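Local atomic coordinates of histidine kinase (Synechocystis sp., PDB entry 5DFY), a protein that probably acts as a light-sensing phosphorelay kinase, autophosphorylating on histidine, and is represented here by its phycocyanobilin-binding GAF domain. Residues F151-P155 and G164-A168. Residues are numbered along the deposited sequence; the frame is centred on the assembly and turned at random.
Sequences FLTVP and GLLGA. With CYC (phycocyanobilin), chain B.
Ala168 O is gripped twice from the opposing strand: Leu152 N donates to it at 2.8 Å, while Phe151 CA adds a weaker CA-H...O contact at 3.2 Å. Ala168 N returns a bond to Leu152 O at 2.9 Å, and at the next hydrogen-bonded pair Val154 N and Leu166 O repeat the pattern at 3.0 Å, again answered by Leu166 N to Val154 O. With the short axes at 162°, these two reciprocal pairs define an antiparallel hairpin in the core of the GAF sheet. Between them lies the non-hydrogen-bonded pair Thr153 and Gly167, whose CA atoms approach to 4.2 Å; Thr153 OG1 lies over Gly167 CA, which carries no side chain.

The two faces differ in chemistry. On one, Val154 and Leu166 lie alongside each other, Val154 CG2 to Leu166 CB 4.0 Å, and both touch Leu185 of helix 179-203. On the other, Thr153 meets the chromophore. With chi1 at -62°, its OG1 sits anti to the carbonyl carbon and donates to OB of the bilin's terminal lactam ring at 2.9 Å. The same rotation sets CG2 anti to the backbone N, where it packs at 3.9 Å against Leu165 CB. A valine here would probably keep that apolar contact but leave the lactam oxygen without this donor and the ring less firmly oriented. Thr153 itself is positioned by backbone bonding to Leu125 and by Tyr119 OH on its carbonyl oxygen.

The hairpin thus presents a hydroxyl to the bilin from a strand bonded on both edges, to 164-168 through Leu152 and Val154 and to strand 125-127 through Phe151 and Thr153; a donor so backed probably helps fix the ring's orientation in the parental state.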
loop_
_atom_site.group_PDB
_atom_site.type_symbol
_atom_site.label_atom_id
_atom_site.label_comp_id
_atom_site.label_asym_id
_atom_site.label_seq_id
_atom_site.Cartn_x
_atom_site.Cartn_y
_atom_site.Cartn_z
ATOM N N PHE A 151 12.139 -6.059 23.620
ATOM C CA PHE A 151 11.210 -6.095 22.488
ATOM C C PHE A 151 11.662 -5.232 21.341
ATOM O O PHE A 151 12.378 -4.258 21.516
ATOM C CB PHE A 151 9.788 -5.695 22.912
ATOM C CG PHE A 151 9.609 -4.259 23.318
ATOM C CD1 PHE A 151 9.366 -3.276 22.362
ATOM C CD2 PHE A 151 9.614 -3.898 24.656
ATOM C CE1 PHE A 151 9.176 -1.949 22.729
ATOM C CE2 PHE A 151 9.416 -2.570 25.036
ATOM C CZ PHE A 151 9.200 -1.591 24.073
ATOM N N LEU A 152 11.189 -5.597 20.165
ATOM C CA LEU A 152 11.404 -4.821 18.962
ATOM C C LEU A 152 10.037 -4.755 18.268
ATOM O O LEU A 152 9.525 -5.789 17.823
ATOM C CB LEU A 152 12.459 -5.483 18.091
ATOM C CG LEU A 152 12.668 -4.969 16.667
ATOM C CD1 LEU A 152 12.772 -3.491 16.584
ATOM C CD2 LEU A 152 13.880 -5.648 16.078
ATOM N N THR A 153 9.427 -3.569 18.210
ATOM C CA THR A 153 8.067 -3.457 17.721
ATOM C C THR A 153 8.052 -2.428 16.597
ATOM O O THR A 153 8.544 -1.317 16.754
ATOM C CB THR A 153 7.098 -3.115 18.887
ATOM O OG1 THR A 153 7.143 -4.201 19.828
ATOM C CG2 THR A 153 5.667 -2.939 18.418
ATOM N N VAL A 154 7.525 -2.849 15.447
ATOM C CA VAL A 154 7.544 -2.051 14.211
ATOM C C VAL A 154 6.129 -1.880 13.674
ATOM O O VAL A 154 5.227 -2.639 14.010
ATOM C CB VAL A 154 8.432 -2.686 13.139
ATOM C CG1 VAL A 154 9.824 -2.892 13.649
ATOM C CG2 VAL A 154 7.869 -4.010 12.663
ATOM N N PRO A 155 5.916 -0.863 12.822
ATOM C CA PRO A 155 4.575 -0.626 12.303
ATOM C C PRO A 155 4.222 -1.465 11.092
ATOM O O PRO A 155 5.106 -1.774 10.293
ATOM C CB PRO A 155 4.617 0.861 11.906
ATOM C CG PRO A 155 6.024 1.146 11.644
ATOM C CD PRO A 155 6.874 0.186 12.426
ATOM N N GLY A 164 -1.559 -1.767 12.220
ATOM C CA GLY A 164 -1.208 -2.527 13.406
ATOM C C GLY A 164 0.282 -2.500 13.654
ATOM O O GLY A 164 1.024 -1.711 13.068
ATOM N N LEU A 165 0.708 -3.405 14.529
ATOM C CA LEU A 165 2.085 -3.537 14.965
ATOM C C LEU A 165 2.516 -4.991 14.842
ATOM O O LEU A 165 1.710 -5.897 15.010
ATOM C CB LEU A 165 2.273 -3.090 16.416
ATOM C CG LEU A 165 1.755 -1.708 16.793
ATOM C CD1 LEU A 165 1.931 -1.457 18.289
ATOM C CD2 LEU A 165 2.478 -0.654 16.021
ATOM N N LEU A 166 3.796 -5.173 14.579
ATOM C CA LEU A 166 4.460 -6.479 14.565
ATOM C C LEU A 166 5.567 -6.438 15.608
ATOM O O LEU A 166 6.469 -5.615 15.522
ATOM C CB LEU A 166 5.022 -6.775 13.170
ATOM C CG LEU A 166 5.773 -8.100 13.006
ATOM C CD1 LEU A 166 4.895 -9.293 13.293
ATOM C CD2 LEU A 166 6.306 -8.192 11.594
ATOM N N GLY A 167 5.455 -7.280 16.640
ATOM C CA GLY A 167 6.419 -7.291 17.726
ATOM C C GLY A 167 7.211 -8.576 17.822
ATOM O O GLY A 167 6.670 -9.652 17.635
ATOM N N ALA A 168 8.492 -8.432 18.112
ATOM C CA ALA A 168 9.397 -9.535 18.407
ATOM C C ALA A 168 9.896 -9.366 19.851
ATOM O O ALA A 168 10.288 -8.269 20.257
ATOM C CB ALA A 168 10.541 -9.558 17.436
HETATM C CHA CYC B . 4.347 3.352 25.313
HETATM N NA CYC B . 3.191 1.161 24.754
HETATM C C1A CYC B . 4.135 2.269 24.551
HETATM C C2A CYC B . 4.881 1.962 23.284
HETATM C C3A CYC B . 4.403 0.709 22.747
HETATM C C4A CYC B . 3.366 0.211 23.665
HETATM C CMA CYC B . 4.899 0.077 21.473
HETATM C CAA CYC B . 5.908 2.892 22.662
HETATM C CBA CYC B . 5.012 3.903 21.914
HETATM C CGA CYC B . 5.721 5.071 21.229
HETATM O O1A CYC B . 6.912 5.318 21.523
HETATM O O2A CYC B . 5.116 5.817 20.384
HETATM C CHB CYC B . 2.494 -0.992 23.576
HETATM N NB CYC B . 4.202 -2.622 22.726
HETATM C C1B CYC B . 2.821 -2.115 22.957
HETATM C C2B CYC B . 1.872 -3.092 22.410
HETATM C C3B CYC B . 2.594 -4.163 21.868
HETATM C C4B CYC B . 4.043 -3.935 22.060
HETATM C CMB CYC B . 0.370 -2.911 22.458
HETATM C CAB CYC B . 2.012 -5.399 21.192
HETATM C CBB CYC B . 2.359 -5.396 19.711
HETATM O OB CYC B . 4.981 -4.626 21.738
HETATM N NC CYC B . 0.694 1.010 28.678
HETATM C C1C CYC B . 0.089 0.121 29.290
HETATM C C2C CYC B . -0.688 0.803 30.663
HETATM C C3C CYC B . -0.797 2.075 30.387
HETATM C C4C CYC B . 0.468 2.354 29.419
HETATM C CMC CYC B . -2.019 0.030 30.982
HETATM C CAC CYC B . -0.801 3.128 31.629
HETATM C CBC CYC B . -2.135 3.035 32.333
HETATM O OC CYC B . 0.028 -1.057 28.997
HETATM C CHD CYC B . 1.070 3.538 29.236
HETATM N ND CYC B . 2.481 3.029 27.139
HETATM C C1D CYC B . 2.167 3.769 28.246
HETATM C C2D CYC B . 3.036 4.816 28.354
HETATM C C3D CYC B . 3.894 4.745 27.306
HETATM C C4D CYC B . 3.543 3.631 26.549
HETATM C CMD CYC B . 2.976 5.853 29.468
HETATM C CAD CYC B . 5.023 5.699 27.009
HETATM C CBD CYC B . 6.346 5.128 27.477
HETATM C CGD CYC B . 6.355 5.028 28.992
HETATM O O1D CYC B . 6.308 3.909 29.571
HETATM O O2D CYC B . 6.404 6.070 29.703
#